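PDB 6NOB: beta-fructofuranosidase, which probably hydrolyses terminal, non-reducing beta-D-fructofuranosides such as sucrose. Local coordinates for residues Y5-E10 with W102-T107; A216-L221 with T240-D245; W319-P324 with G400-V405; I449-F454 with S473-L478. One frame throughout, in Å; residues are numbered along the deposited sequence.

Contact 1: Y5-E10 with W102-T107; sequences YSISVE and WPAQPT
A104 is the first residue of the loop to meet strand 5-10, and its methyl group is small enough to let the two backbones approach. CB sits 3.4 Å from the carbonyl O of S8 and 4.2 Å from CB of I7; the methyl has no hydrogen-bonding group and packs against the strand backbone. Q105 follows and carries most of the contact. Its CG lies anti to its own carbonyl carbon (chi1 -65°), and from there the extended chain crosses the side chains of V9 and E10 at about a right angle. The terminal amide then grips both polar backbone atoms of one residue: OE1 accepts from N of E10 at 3.0 Å in a nearly straight bond (174°), while NE2 donates to O of E10 at 2.8 Å. That O lies almost in the amide plane of Q105, and the paired bonds fix how the amide is turned. CG1 of V9 rests 3.5 Å from NE2. An alanine in place of Q105 would probably leave the N and O of E10 without these mates and open a gap beside V9. A primary amide suits the place because it offers donor and acceptor at one end. Strand 5-10 is an outer strand of a four-stranded antiparallel sheet in the N-terminal beta domain, bonded to strand 64-70 along its inner side, and Q105 imitates a neighbouring strand on its outer edge.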
loop_
_atom_site.group_PDB
_atom_site.type_symbol
_atom_site.label_atom_id
_atom_site.label_comp_id
_atom_site.label_asym_id
_atom_site.label_seq_id
_atom_site.Cartn_x
_atom_site.Cartn_y
_atom_site.Cartn_z
ATOM N N TYR A 5 0.722 3.883 34.902
ATOM C CA TYR A 5 1.817 3.305 34.134
ATOM C C TYR A 5 2.910 4.350 33.934
ATOM O O TYR A 5 2.621 5.519 33.663
ATOM C CB TYR A 5 1.318 2.794 32.778
ATOM C CG TYR A 5 2.258 1.829 32.090
ATOM C CD1 TYR A 5 2.540 0.586 32.647
ATOM C CD2 TYR A 5 2.856 2.154 30.876
ATOM C CE1 TYR A 5 3.397 -0.303 32.021
ATOM C CE2 TYR A 5 3.717 1.272 30.242
ATOM C CZ TYR A 5 3.981 0.045 30.820
ATOM O OH TYR A 5 4.832 -0.838 30.197
ATOM N N SER A 6 4.168 3.923 34.058
ATOM C CA SER A 6 5.289 4.851 34.068
ATOM C C SER A 6 6.466 4.286 33.285
ATOM O O SER A 6 6.757 3.089 33.366
ATOM C CB SER A 6 5.724 5.161 35.505
ATOM O OG SER A 6 6.260 6.467 35.604
ATOM N N ILE A 7 7.143 5.158 32.528
ATOM C CA ILE A 7 8.355 4.804 31.796
ATOM C C ILE A 7 9.367 5.935 31.925
ATOM O O ILE A 7 9.035 7.060 32.307
ATOM C CB ILE A 7 8.095 4.511 30.299
ATOM C CG1 ILE A 7 7.604 5.771 29.583
ATOM C CG2 ILE A 7 7.116 3.358 30.127
ATOM C CD1 ILE A 7 7.639 5.665 28.072
ATOM N N SER A 8 10.619 5.622 31.591
ATOM C CA SER A 8 11.708 6.590 31.575
ATOM C C SER A 8 12.231 6.741 30.153
ATOM O O SER A 8 12.393 5.749 29.434
ATOM C CB SER A 8 12.842 6.161 32.512
ATOM O OG SER A 8 13.535 7.287 33.020
ATOM N N VAL A 9 12.499 7.984 29.750
ATOM C CA VAL A 9 12.824 8.312 28.365
ATOM C C VAL A 9 13.992 9.289 28.341
ATOM O O VAL A 9 13.962 10.315 29.028
ATOM C CB VAL A 9 11.612 8.918 27.626
ATOM C CG1 VAL A 9 12.041 9.539 26.303
ATOM C CG2 VAL A 9 10.536 7.868 27.405
ATOM N N GLU A 10 15.012 8.981 27.543
ATOM C CA GLU A 10 16.127 9.888 27.296
ATOM C C GLU A 10 15.851 10.661 26.013
ATOM O O GLU A 10 15.687 10.061 24.945
ATOM C CB GLU A 10 17.444 9.122 27.194
ATOM C CG GLU A 10 17.753 8.267 28.406
ATOM C CD GLU A 10 19.056 7.513 28.259
ATOM O OE1 GLU A 10 20.126 8.153 28.349
ATOM O OE2 GLU A 10 19.010 6.282 28.050
ATOM N N TRP A 102 9.568 -5.158 24.399
ATOM C CA TRP A 102 10.343 -3.974 24.076
ATOM C C TRP A 102 10.585 -3.131 25.320
ATOM O O TRP A 102 9.695 -3.012 26.170
ATOM C CB TRP A 102 9.632 -3.105 23.032
ATOM C CG TRP A 102 9.636 -3.654 21.644
ATOM C CD1 TRP A 102 10.467 -4.610 21.135
ATOM C CD2 TRP A 102 8.761 -3.273 20.577
ATOM N NE1 TRP A 102 10.161 -4.849 19.817
ATOM C CE2 TRP A 102 9.118 -4.039 19.449
ATOM C CE3 TRP A 102 7.711 -2.356 20.465
ATOM C CZ2 TRP A 102 8.461 -3.918 18.226
ATOM C CZ3 TRP A 102 7.061 -2.236 19.252
ATOM C CH2 TRP A 102 7.438 -3.013 18.147
ATOM N N PRO A 103 11.770 -2.531 25.456
ATOM C CA PRO A 103 11.959 -1.504 26.487
ATOM C C PRO A 103 11.264 -0.206 26.107
ATOM O O PRO A 103 10.544 -0.158 25.105
ATOM C CB PRO A 103 13.482 -1.339 26.541
ATOM C CG PRO A 103 13.928 -1.687 25.157
ATOM C CD PRO A 103 13.008 -2.790 24.700
ATOM N N ALA A 104 11.481 0.855 26.886
ATOM C CA ALA A 104 10.816 2.123 26.604
ATOM C C ALA A 104 11.263 2.702 25.267
ATOM O O ALA A 104 10.458 3.296 24.538
ATOM C CB ALA A 104 11.078 3.118 27.736
ATOM N N GLN A 105 12.538 2.535 24.921
ATOM C CA GLN A 105 13.109 3.073 23.685
ATOM C C GLN A 105 13.852 1.959 22.966
ATOM O O GLN A 105 15.086 1.864 23.046
ATOM C CB GLN A 105 14.019 4.266 23.978
ATOM C CG GLN A 105 13.277 5.461 24.558
ATOM C CD GLN A 105 14.207 6.536 25.083
ATOM O OE1 GLN A 105 14.816 6.381 26.142
ATOM N NE2 GLN A 105 14.313 7.639 24.350
ATOM N N PRO A 106 13.141 1.097 22.244
ATOM C CA PRO A 106 13.792 -0.024 21.567
ATOM C C PRO A 106 14.542 0.416 20.320
ATOM O O PRO A 106 14.133 1.334 19.604
ATOM C CB PRO A 106 12.620 -0.942 21.204
ATOM C CG PRO A 106 11.474 -0.004 21.014
ATOM C CD PRO A 106 11.681 1.106 22.020
ATOM N N THR A 107 15.656 -0.266 20.065
ATOM C CA THR A 107 16.436 -0.024 18.862
ATOM C C THR A 107 15.692 -0.541 17.633
ATOM O O THR A 107 14.715 -1.287 17.729
ATOM C CB THR A 107 17.802 -0.704 18.956
ATOM O OG1 THR A 107 17.621 -2.121 19.073
ATOM C CG2 THR A 107 18.584 -0.191 20.159
#

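Contact 2: A216-L221 with T240-D245; sequences AIRLYL and TCLCED
R218 lays one face of its guanidinium over the side chain of L242, with CD2 of the leucine 3.4 Å above the plane and displaced toward the rim. The two residues form a non-hydrogen-bonded pair in the antiparallel beta hairpin of strands 216-227 and 235-243, the middle strands of a four-stranded sheet that forms a blade of the family 32 beta-propeller. The arginine chain leaves with CG anti to the backbone N (chi1 -179°), and its NH2 makes a salt bridge with D206, which probably balances its charge. Y220 stands on the same face and has OG1 of T240 over one side of its ring.

The other face is apolar. I217 meets C243 through their CB atoms at 4.1 Å, and CD2 of L221 reaches SG of C241; small thiols fit here. The bond from N of L219 to O of C241 is nearly straight (175°).

T240 suits its place because its hydroxyl works twice. OG1 accepts from NH1 of R218 at 3.0 Å, within the guanidinium plane, and donates from above the carbonyl plane to O of L219 at 2.9 Å, an oxygen that also receives N of C241.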
loop_
_atom_site.group_PDB
_atom_site.type_symbol
_atom_site.label_atom_id
_atom_site.label_comp_id
_atom_site.label_asym_id
_atom_site.label_seq_id
_atom_site.Cartn_x
_atom_site.Cartn_y
_atom_site.Cartn_z
ATOM N N ALA A 216 6.581 22.847 -2.292
ATOM C CA ALA A 216 5.669 22.166 -1.387
ATOM C C ALA A 216 5.090 20.949 -2.094
ATOM O O ALA A 216 5.110 20.854 -3.324
ATOM C CB ALA A 216 4.543 23.093 -0.914
ATOM N N ILE A 217 4.584 20.016 -1.293
ATOM C CA ILE A 217 3.799 18.888 -1.783
ATOM C C ILE A 217 2.331 19.227 -1.579
ATOM O O ILE A 217 1.906 19.511 -0.452
ATOM C CB ILE A 217 4.149 17.582 -1.052
ATOM C CG1 ILE A 217 5.647 17.298 -1.082
ATOM C CG2 ILE A 217 3.374 16.415 -1.650
ATOM C CD1 ILE A 217 6.048 16.162 -0.155
ATOM N N ARG A 218 1.552 19.197 -2.653
ATOM C CA ARG A 218 0.104 19.293 -2.544
ATOM C C ARG A 218 -0.487 17.890 -2.566
ATOM O O ARG A 218 -0.223 17.111 -3.488
ATOM C CB ARG A 218 -0.504 20.140 -3.663
ATOM C CG ARG A 218 -2.019 20.262 -3.537
ATOM C CD ARG A 218 -2.591 21.433 -4.323
ATOM N NE ARG A 218 -2.186 22.732 -3.787
ATOM C CZ ARG A 218 -2.675 23.273 -2.675
ATOM N NH1 ARG A 218 -3.581 22.621 -1.954
ATOM N NH2 ARG A 218 -2.250 24.465 -2.276
ATOM N N LEU A 219 -1.280 17.574 -1.551
ATOM C CA LEU A 219 -1.926 16.279 -1.438
ATOM C C LEU A 219 -3.411 16.423 -1.713
ATOM O O LEU A 219 -4.028 17.421 -1.331
ATOM C CB LEU A 219 -1.697 15.677 -0.053
ATOM C CG LEU A 219 -0.189 15.565 0.158
ATOM C CD1 LEU A 219 0.246 16.290 1.419
ATOM C CD2 LEU A 219 0.250 14.113 0.159
ATOM N N TYR A 220 -3.968 15.435 -2.408
ATOM C CA TYR A 220 -5.405 15.302 -2.609
ATOM C C TYR A 220 -5.818 13.963 -2.019
ATOM O O TYR A 220 -5.302 12.922 -2.434
ATOM C CB TYR A 220 -5.771 15.372 -4.094
ATOM C CG TYR A 220 -5.482 16.705 -4.748
ATOM C CD1 TYR A 220 -6.456 17.696 -4.797
ATOM C CD2 TYR A 220 -4.246 16.969 -5.330
ATOM C CE1 TYR A 220 -6.207 18.914 -5.396
ATOM C CE2 TYR A 220 -3.986 18.189 -5.932
ATOM C CZ TYR A 220 -4.973 19.157 -5.962
ATOM O OH TYR A 220 -4.732 20.374 -6.560
ATOM N N LEU A 221 -6.733 13.985 -1.052
ATOM C CA LEU A 221 -7.089 12.777 -0.323
ATOM C C LEU A 221 -8.595 12.711 -0.115
ATOM O O LEU A 221 -9.324 13.683 -0.325
ATOM C CB LEU A 221 -6.370 12.701 1.029
ATOM C CG LEU A 221 -6.778 13.750 2.066
ATOM C CD1 LEU A 221 -6.902 13.119 3.445
ATOM C CD2 LEU A 221 -5.780 14.896 2.088
ATOM N N THR A 240 -7.820 18.856 -0.060
ATOM C CA THR A 240 -6.434 19.150 -0.391
ATOM C C THR A 240 -5.742 19.793 0.801
ATOM O O THR A 240 -6.385 20.390 1.669
ATOM C CB THR A 240 -6.313 20.071 -1.624
ATOM O OG1 THR A 240 -4.976 20.013 -2.133
ATOM C CG2 THR A 240 -6.639 21.514 -1.264
ATOM N N CYS A 241 -4.419 19.653 0.835
ATOM C CA CYS A 241 -3.589 20.293 1.847
ATOM C C CYS A 241 -2.151 20.288 1.354
ATOM O O CYS A 241 -1.807 19.593 0.393
ATOM C CB CYS A 241 -3.726 19.607 3.216
ATOM S SG CYS A 241 -3.257 17.871 3.286
ATOM N N LEU A 242 -1.318 21.092 2.007
ATOM C CA LEU A 242 0.069 21.264 1.605
ATOM C C LEU A 242 1.007 20.708 2.662
ATOM O O LEU A 242 0.748 20.831 3.862
ATOM C CB LEU A 242 0.408 22.738 1.377
ATOM C CG LEU A 242 -0.114 23.393 0.107
ATOM C CD1 LEU A 242 0.288 24.858 0.097
ATOM C CD2 LEU A 242 0.433 22.675 -1.112
ATOM N N CYS A 243 2.091 20.093 2.199
ATOM C CA CYS A 243 3.298 19.885 2.992
ATOM C C CYS A 243 4.358 20.846 2.466
ATOM O O CYS A 243 4.909 20.640 1.383
ATOM C CB CYS A 243 3.783 18.446 2.918
ATOM S SG CYS A 243 5.099 18.143 4.097
ATOM N N GLU A 244 4.646 21.891 3.239
ATOM C CA GLU A 244 5.559 22.930 2.783
ATOM C C GLU A 244 7.008 22.669 3.168
ATOM O O GLU A 244 7.916 23.111 2.454
ATOM C CB GLU A 244 5.119 24.289 3.332
ATOM C CG GLU A 244 3.726 24.697 2.882
ATOM C CD GLU A 244 3.244 25.967 3.549
ATOM O OE1 GLU A 244 2.035 26.058 3.855
ATOM O OE2 GLU A 244 4.073 26.877 3.764
ATOM N N ASP A 245 7.258 21.963 4.269
ATOM C CA ASP A 245 8.618 21.724 4.732
ATOM C C ASP A 245 9.021 20.254 4.670
ATOM O O ASP A 245 10.075 19.888 5.198
ATOM C CB ASP A 245 8.800 22.274 6.152
ATOM C CG ASP A 245 7.933 21.564 7.185
ATOM O OD1 ASP A 245 7.193 20.620 6.831
ATOM O OD2 ASP A 245 8.000 21.961 8.370
#

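Contact 3: W319-P324 with G400-V405; sequences WFTYSP and GRFQQV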
loop_
_atom_site.group_PDB
_atom_site.type_symbol
_atom_site.label_atom_id
_atom_site.label_comp_id
_atom_site.label_asym_id
_atom_site.label_seq_id
_atom_site.Cartn_x
_atom_site.Cartn_y
_atom_site.Cartn_z
ATOM N N TRP A 319 -16.729 -14.324 -9.543
ATOM C CA TRP A 319 -18.013 -14.195 -8.869
ATOM C C TRP A 319 -17.941 -13.098 -7.816
ATOM O O TRP A 319 -16.861 -12.653 -7.421
ATOM C CB TRP A 319 -18.450 -15.519 -8.228
ATOM C CG TRP A 319 -17.554 -16.010 -7.119
ATOM C CD1 TRP A 319 -17.681 -15.747 -5.785
ATOM C CD2 TRP A 319 -16.413 -16.872 -7.250
ATOM N NE1 TRP A 319 -16.686 -16.382 -5.079
ATOM C CE2 TRP A 319 -15.895 -17.079 -5.954
ATOM C CE3 TRP A 319 -15.777 -17.480 -8.336
ATOM C CZ2 TRP A 319 -14.773 -17.870 -5.715
ATOM C CZ3 TRP A 319 -14.661 -18.266 -8.097
ATOM C CH2 TRP A 319 -14.172 -18.453 -6.796
ATOM N N PHE A 320 -19.120 -12.672 -7.365
ATOM C CA PHE A 320 -19.253 -11.616 -6.372
ATOM C C PHE A 320 -19.333 -12.210 -4.970
ATOM O O PHE A 320 -20.041 -13.194 -4.740
ATOM C CB PHE A 320 -20.502 -10.779 -6.659
ATOM C CG PHE A 320 -20.874 -9.834 -5.549
ATOM C CD1 PHE A 320 -20.305 -8.574 -5.479
ATOM C CD2 PHE A 320 -21.804 -10.199 -4.586
ATOM C CE1 PHE A 320 -20.647 -7.699 -4.462
ATOM C CE2 PHE A 320 -22.148 -9.332 -3.567
ATOM C CZ PHE A 320 -21.569 -8.078 -3.506
ATOM N N THR A 321 -18.615 -11.590 -4.033
ATOM C CA THR A 321 -18.612 -11.999 -2.632
ATOM C C THR A 321 -17.933 -10.910 -1.815
ATOM O O THR A 321 -16.958 -10.316 -2.278
ATOM C CB THR A 321 -17.884 -13.338 -2.443
ATOM O OG1 THR A 321 -17.643 -13.564 -1.049
ATOM C CG2 THR A 321 -16.558 -13.352 -3.202
ATOM N N TYR A 322 -18.445 -10.639 -0.609
ATOM C CA TYR A 322 -17.779 -9.594 0.156
ATOM C C TYR A 322 -16.701 -10.129 1.097
ATOM O O TYR A 322 -16.089 -9.336 1.818
ATOM C CB TYR A 322 -18.781 -8.715 0.923
ATOM C CG TYR A 322 -19.990 -9.374 1.545
ATOM C CD1 TYR A 322 -19.905 -10.009 2.776
ATOM C CD2 TYR A 322 -21.234 -9.292 0.934
ATOM C CE1 TYR A 322 -21.016 -10.583 3.360
ATOM C CE2 TYR A 322 -22.351 -9.864 1.507
ATOM C CZ TYR A 322 -22.238 -10.508 2.722
ATOM O OH TYR A 322 -23.350 -11.080 3.299
ATOM N N SER A 323 -16.385 -11.418 1.038
ATOM C CA SER A 323 -15.336 -11.963 1.883
ATOM C C SER A 323 -14.292 -12.691 1.048
ATOM O O SER A 323 -14.626 -13.310 0.033
ATOM C CB SER A 323 -15.912 -12.930 2.929
ATOM O OG SER A 323 -16.138 -14.207 2.364
ATOM N N PRO A 324 -13.023 -12.637 1.465
ATOM C CA PRO A 324 -11.957 -13.298 0.688
ATOM C C PRO A 324 -12.168 -14.785 0.496
ATOM O O PRO A 324 -11.647 -15.348 -0.476
ATOM C CB PRO A 324 -10.695 -13.025 1.519
ATOM C CG PRO A 324 -11.030 -11.830 2.351
ATOM C CD PRO A 324 -12.496 -11.934 2.646
ATOM N N GLY A 400 -10.023 -17.721 -8.124
ATOM C CA GLY A 400 -10.233 -17.583 -6.698
ATOM C C GLY A 400 -9.526 -16.415 -6.045
ATOM O O GLY A 400 -9.599 -16.282 -4.817
ATOM N N ARG A 401 -8.856 -15.564 -6.820
ATOM C CA ARG A 401 -8.095 -14.455 -6.256
ATOM C C ARG A 401 -9.021 -13.282 -5.946
ATOM O O ARG A 401 -9.754 -12.806 -6.818
ATOM C CB ARG A 401 -6.982 -14.036 -7.218
ATOM C CG ARG A 401 -5.916 -15.114 -7.427
ATOM C CD ARG A 401 -4.941 -14.774 -8.553
ATOM N NE ARG A 401 -5.563 -14.805 -9.873
ATOM C CZ ARG A 401 -4.904 -15.029 -11.007
ATOM N NH1 ARG A 401 -3.594 -15.240 -10.990
ATOM N NH2 ARG A 401 -5.555 -15.037 -12.162
ATOM N N PHE A 402 -8.972 -12.814 -4.700
ATOM C CA PHE A 402 -9.922 -11.838 -4.179
ATOM C C PHE A 402 -9.393 -10.420 -4.365
ATOM O O PHE A 402 -8.257 -10.121 -3.985
ATOM C CB PHE A 402 -10.182 -12.122 -2.697
ATOM C CG PHE A 402 -11.211 -11.225 -2.061
ATOM C CD1 PHE A 402 -12.526 -11.226 -2.501
ATOM C CD2 PHE A 402 -10.870 -10.414 -0.988
ATOM C CE1 PHE A 402 -13.477 -10.415 -1.896
ATOM C CE2 PHE A 402 -11.815 -9.604 -0.379
ATOM C CZ PHE A 402 -13.120 -9.603 -0.835
ATOM N N GLN A 403 -10.223 -9.557 -4.952
ATOM C CA GLN A 403 -9.942 -8.127 -5.110
ATOM C C GLN A 403 -8.577 -7.893 -5.763
ATOM O O GLN A 403 -7.685 -7.236 -5.220
ATOM C CB GLN A 403 -10.064 -7.396 -3.768
ATOM C CG GLN A 403 -11.453 -7.539 -3.137
ATOM C CD GLN A 403 -11.731 -6.546 -2.014
ATOM O OE1 GLN A 403 -12.886 -6.333 -1.636
ATOM N NE2 GLN A 403 -10.679 -5.937 -1.474
ATOM N N GLN A 404 -8.436 -8.450 -6.961
ATOM C CA GLN A 404 -7.237 -8.244 -7.755
ATOM C C GLN A 404 -7.193 -6.822 -8.303
ATOM O O GLN A 404 -8.225 -6.169 -8.484
ATOM C CB GLN A 404 -7.192 -9.247 -8.905
ATOM C CG GLN A 404 -6.859 -10.656 -8.477
ATOM C CD GLN A 404 -5.372 -10.857 -8.279
ATOM O OE1 GLN A 404 -4.812 -10.464 -7.255
ATOM N NE2 GLN A 404 -4.721 -11.465 -9.267
ATOM N N VAL A 405 -5.981 -6.343 -8.561
ATOM C CA VAL A 405 -5.753 -5.027 -9.148
ATOM C C VAL A 405 -5.554 -5.211 -10.647
ATOM O O VAL A 405 -4.672 -5.964 -11.075
ATOM C CB VAL A 405 -4.544 -4.334 -8.504
ATOM C CG1 VAL A 405 -4.198 -3.062 -9.259
ATOM C CG2 VAL A 405 -4.830 -4.034 -7.038
#
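F402 and P324 meet chiefly through a CH-pi contact: CA of the proline lies 3.6 Å from the ring centroid and 17° off the normal, over the face. Plain apolar contact extends it, with CG of P324 at 3.6 Å from CE2 of F402. Proline suits this place, since its compact ring spreads across a flat aromatic surface. The opposite face is covered by CG of Q403.

Two backbone carbonyl oxygens also touch the ring. O of T321 lies in its plane at the edge, 3.5 Å from CE1 of F402, whereas O of S323 is over the same face as P324. The turn carrying both is tied by OG1 of T321, which donates to O of S323 at 3.2 Å on a lone pair.

CH2 of W319 rests 4.0 Å from CA of G400; a side chain on that glycine would be jammed against the preceding carbonyl O. An alanine in place of F402 would probably leave a gap between P324 and Q403 and F457 without its edge-to-face partner.

W319 and T321 bond through their backbones to R396 and H394 of strand 385-396, and residues 400-405 lead from that strand into its antiparallel partner 405-415, within a sheet of the beta-propeller.

Contact 4: I449-F454 with S473-L478; sequences IVFGWF and SLPREL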
loop_
_atom_site.group_PDB
_atom_site.type_symbol
_atom_site.label_atom_id
_atom_site.label_comp_id
_atom_site.label_asym_id
_atom_site.label_seq_id
_atom_site.Cartn_x
_atom_site.Cartn_y
_atom_site.Cartn_z
ATOM N N ILE A 449 6.965 4.603 -11.176
ATOM C CA ILE A 449 7.227 3.707 -10.055
ATOM C C ILE A 449 5.933 3.496 -9.285
ATOM O O ILE A 449 5.216 4.460 -8.997
ATOM C CB ILE A 449 8.325 4.271 -9.133
ATOM C CG1 ILE A 449 9.581 4.588 -9.946
ATOM C CG2 ILE A 449 8.630 3.294 -8.008
ATOM C CD1 ILE A 449 10.572 5.474 -9.225
ATOM N N VAL A 450 5.646 2.243 -8.935
ATOM C CA VAL A 450 4.407 1.876 -8.259
ATOM C C VAL A 450 4.733 1.159 -6.953
ATOM O O VAL A 450 5.654 0.337 -6.893
ATOM C CB VAL A 450 3.511 0.998 -9.163
ATOM C CG1 VAL A 450 4.264 -0.233 -9.646
ATOM C CG2 VAL A 450 2.220 0.606 -8.443
ATOM N N PHE A 451 3.982 1.492 -5.904
ATOM C CA PHE A 451 3.988 0.774 -4.639
ATOM C C PHE A 451 2.646 0.080 -4.433
ATOM O O PHE A 451 1.605 0.555 -4.894
ATOM C CB PHE A 451 4.235 1.714 -3.456
ATOM C CG PHE A 451 5.678 2.029 -3.212
ATOM C CD1 PHE A 451 6.477 1.159 -2.491
ATOM C CD2 PHE A 451 6.229 3.211 -3.678
ATOM C CE1 PHE A 451 7.808 1.454 -2.253
ATOM C CE2 PHE A 451 7.557 3.514 -3.442
ATOM C CZ PHE A 451 8.348 2.635 -2.728
ATOM N N GLY A 452 2.682 -1.041 -3.716
ATOM C CA GLY A 452 1.468 -1.727 -3.325
ATOM C C GLY A 452 1.532 -2.133 -1.865
ATOM O O GLY A 452 2.606 -2.200 -1.264
ATOM N N TRP A 453 0.358 -2.393 -1.302
ATOM C CA TRP A 453 0.226 -2.840 0.079
ATOM C C TRP A 453 -0.142 -4.315 0.084
ATOM O O TRP A 453 -1.060 -4.733 -0.631
ATOM C CB TRP A 453 -0.835 -2.022 0.825
ATOM C CG TRP A 453 -1.415 -2.698 2.051
ATOM C CD1 TRP A 453 -0.726 -3.195 3.121
ATOM C CD2 TRP A 453 -2.805 -2.926 2.332
ATOM N NE1 TRP A 453 -1.598 -3.724 4.042
ATOM C CE2 TRP A 453 -2.880 -3.572 3.582
ATOM C CE3 TRP A 453 -3.992 -2.648 1.646
ATOM C CZ2 TRP A 453 -4.092 -3.943 4.161
ATOM C CZ3 TRP A 453 -5.194 -3.022 2.218
ATOM C CH2 TRP A 453 -5.236 -3.659 3.465
ATOM N N PHE A 454 0.578 -5.101 0.881
ATOM C CA PHE A 454 0.302 -6.531 1.007
ATOM C C PHE A 454 -0.713 -6.730 2.124
ATOM O O PHE A 454 -0.370 -6.694 3.309
ATOM C CB PHE A 454 1.587 -7.309 1.264
ATOM C CG PHE A 454 2.373 -7.588 0.020
ATOM C CD1 PHE A 454 1.806 -8.302 -1.022
ATOM C CD2 PHE A 454 3.674 -7.127 -0.115
ATOM C CE1 PHE A 454 2.522 -8.557 -2.176
ATOM C CE2 PHE A 454 4.396 -7.378 -1.266
ATOM C CZ PHE A 454 3.819 -8.096 -2.298
ATOM N N SER A 473 4.996 -3.429 -0.867
ATOM C CA SER A 473 5.768 -4.161 -1.851
ATOM C C SER A 473 7.135 -3.503 -2.046
ATOM O O SER A 473 7.398 -2.391 -1.579
ATOM C CB SER A 473 4.998 -4.220 -3.169
ATOM O OG SER A 473 5.009 -2.955 -3.814
ATOM N N LEU A 474 8.025 -4.219 -2.723
ATOM C CA LEU A 474 9.222 -3.526 -3.169
ATOM C C LEU A 474 8.880 -2.672 -4.390
ATOM O O LEU A 474 8.091 -3.098 -5.237
ATOM C CB LEU A 474 10.333 -4.522 -3.504
ATOM C CG LEU A 474 10.944 -5.266 -2.310
ATOM C CD1 LEU A 474 11.853 -6.400 -2.769
ATOM C CD2 LEU A 474 11.705 -4.306 -1.402
ATOM N N PRO A 475 9.427 -1.461 -4.489
ATOM C CA PRO A 475 9.005 -0.545 -5.562
ATOM C C PRO A 475 9.292 -1.118 -6.942
ATOM O O PRO A 475 10.398 -1.587 -7.225
ATOM C CB PRO A 475 9.821 0.725 -5.291
ATOM C CG PRO A 475 10.953 0.290 -4.411
ATOM C CD PRO A 475 10.429 -0.853 -3.597
ATOM N N ARG A 476 8.278 -1.079 -7.804
ATOM C CA ARG A 476 8.362 -1.634 -9.147
ATOM C C ARG A 476 8.337 -0.524 -10.190
ATOM O O ARG A 476 7.582 0.447 -10.066
ATOM C CB ARG A 476 7.217 -2.616 -9.403
ATOM C CG ARG A 476 7.240 -3.826 -8.489
ATOM C CD ARG A 476 5.985 -4.671 -8.636
ATOM N NE ARG A 476 5.881 -5.658 -7.565
ATOM C CZ ARG A 476 4.894 -6.541 -7.453
ATOM N NH1 ARG A 476 3.921 -6.567 -8.353
ATOM N NH2 ARG A 476 4.881 -7.401 -6.442
ATOM N N GLU A 477 9.172 -0.671 -11.215
ATOM C CA GLU A 477 9.160 0.227 -12.358
ATOM C C GLU A 477 8.213 -0.324 -13.416
ATOM O O GLU A 477 8.159 -1.535 -13.645
ATOM C CB GLU A 477 10.569 0.390 -12.939
ATOM C CG GLU A 477 10.661 1.379 -14.097
ATOM C CD GLU A 477 12.056 1.458 -14.694
ATOM O OE1 GLU A 477 13.015 1.000 -14.034
ATOM O OE2 GLU A 477 12.191 1.977 -15.824
ATOM N N LEU A 478 7.472 0.571 -14.061
ATOM C CA LEU A 478 6.452 0.193 -15.028
ATOM C C LEU A 478 6.863 0.595 -16.438
ATOM O O LEU A 478 7.390 1.690 -16.656
ATOM C CB LEU A 478 5.107 0.837 -14.684
ATOM C CG LEU A 478 4.500 0.437 -13.339
ATOM C CD1 LEU A 478 3.115 1.048 -13.176
ATOM C CD2 LEU A 478 4.444 -1.075 -13.212
HETATM O O HOH W 1 4.950 -2.472 -6.364
#
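F451 and P475 lie side by side and point the same way, with CZ of the phenyl ring 3.5 Å from CB of the proline. CG of F451 is anti to its carbonyl carbon (chi1 -83°). One ring face meets CA of P475, and S473 O is at the edge. V450 instead holds CG1 between its backbone N and carbonyl carbon (chi1 55°), the crowded position, and this branch touches CD2 of L478 at 3.7 Å and CB of R476 at 3.8 Å.

S473 carries OG between its own N and carbonyl carbon too. There OG of S473 accepts from N of G452 at 3.0 Å. The same OG also meets a water that donates to O of V450. N of S473 bonds to O of G452 at 2.7 Å, and CE2 of F454 touches its CA. Two regular bonds join V450 to R476, but F451 then stands alone against L474 and P475, and the water bridges the irregularity.

R476 runs extended beyond CG to salt bridges with E593 and D430. Strand 448-454 is flanked by 468-481 and 435-442 in the beta-propeller, and F454 and R476 touch strand 591-596 of a C-terminal sheet.

How the contacts relate
Followed from the N terminus, the four contacts come in series: each closes before the next opens, and none nests or crosses. Contact 1 closes a long loop that holds the whole N-terminal beta domain, tying its first strand to the segment leading into helix 108-112. Contact 2 closes a short hairpin within one blade of the propeller. Contact 3 spans five strands and brings 319-324 back onto the loop before strand 405-415. Contact 4, close to the spatial centre of the chain, closes an 18-residue loop between strands 448-454 and 468-481. Contacts 2 and 3 lie on opposite sides of that centre, while contacts 3 and 4 approach to about 7 Å between nearest atoms without touching.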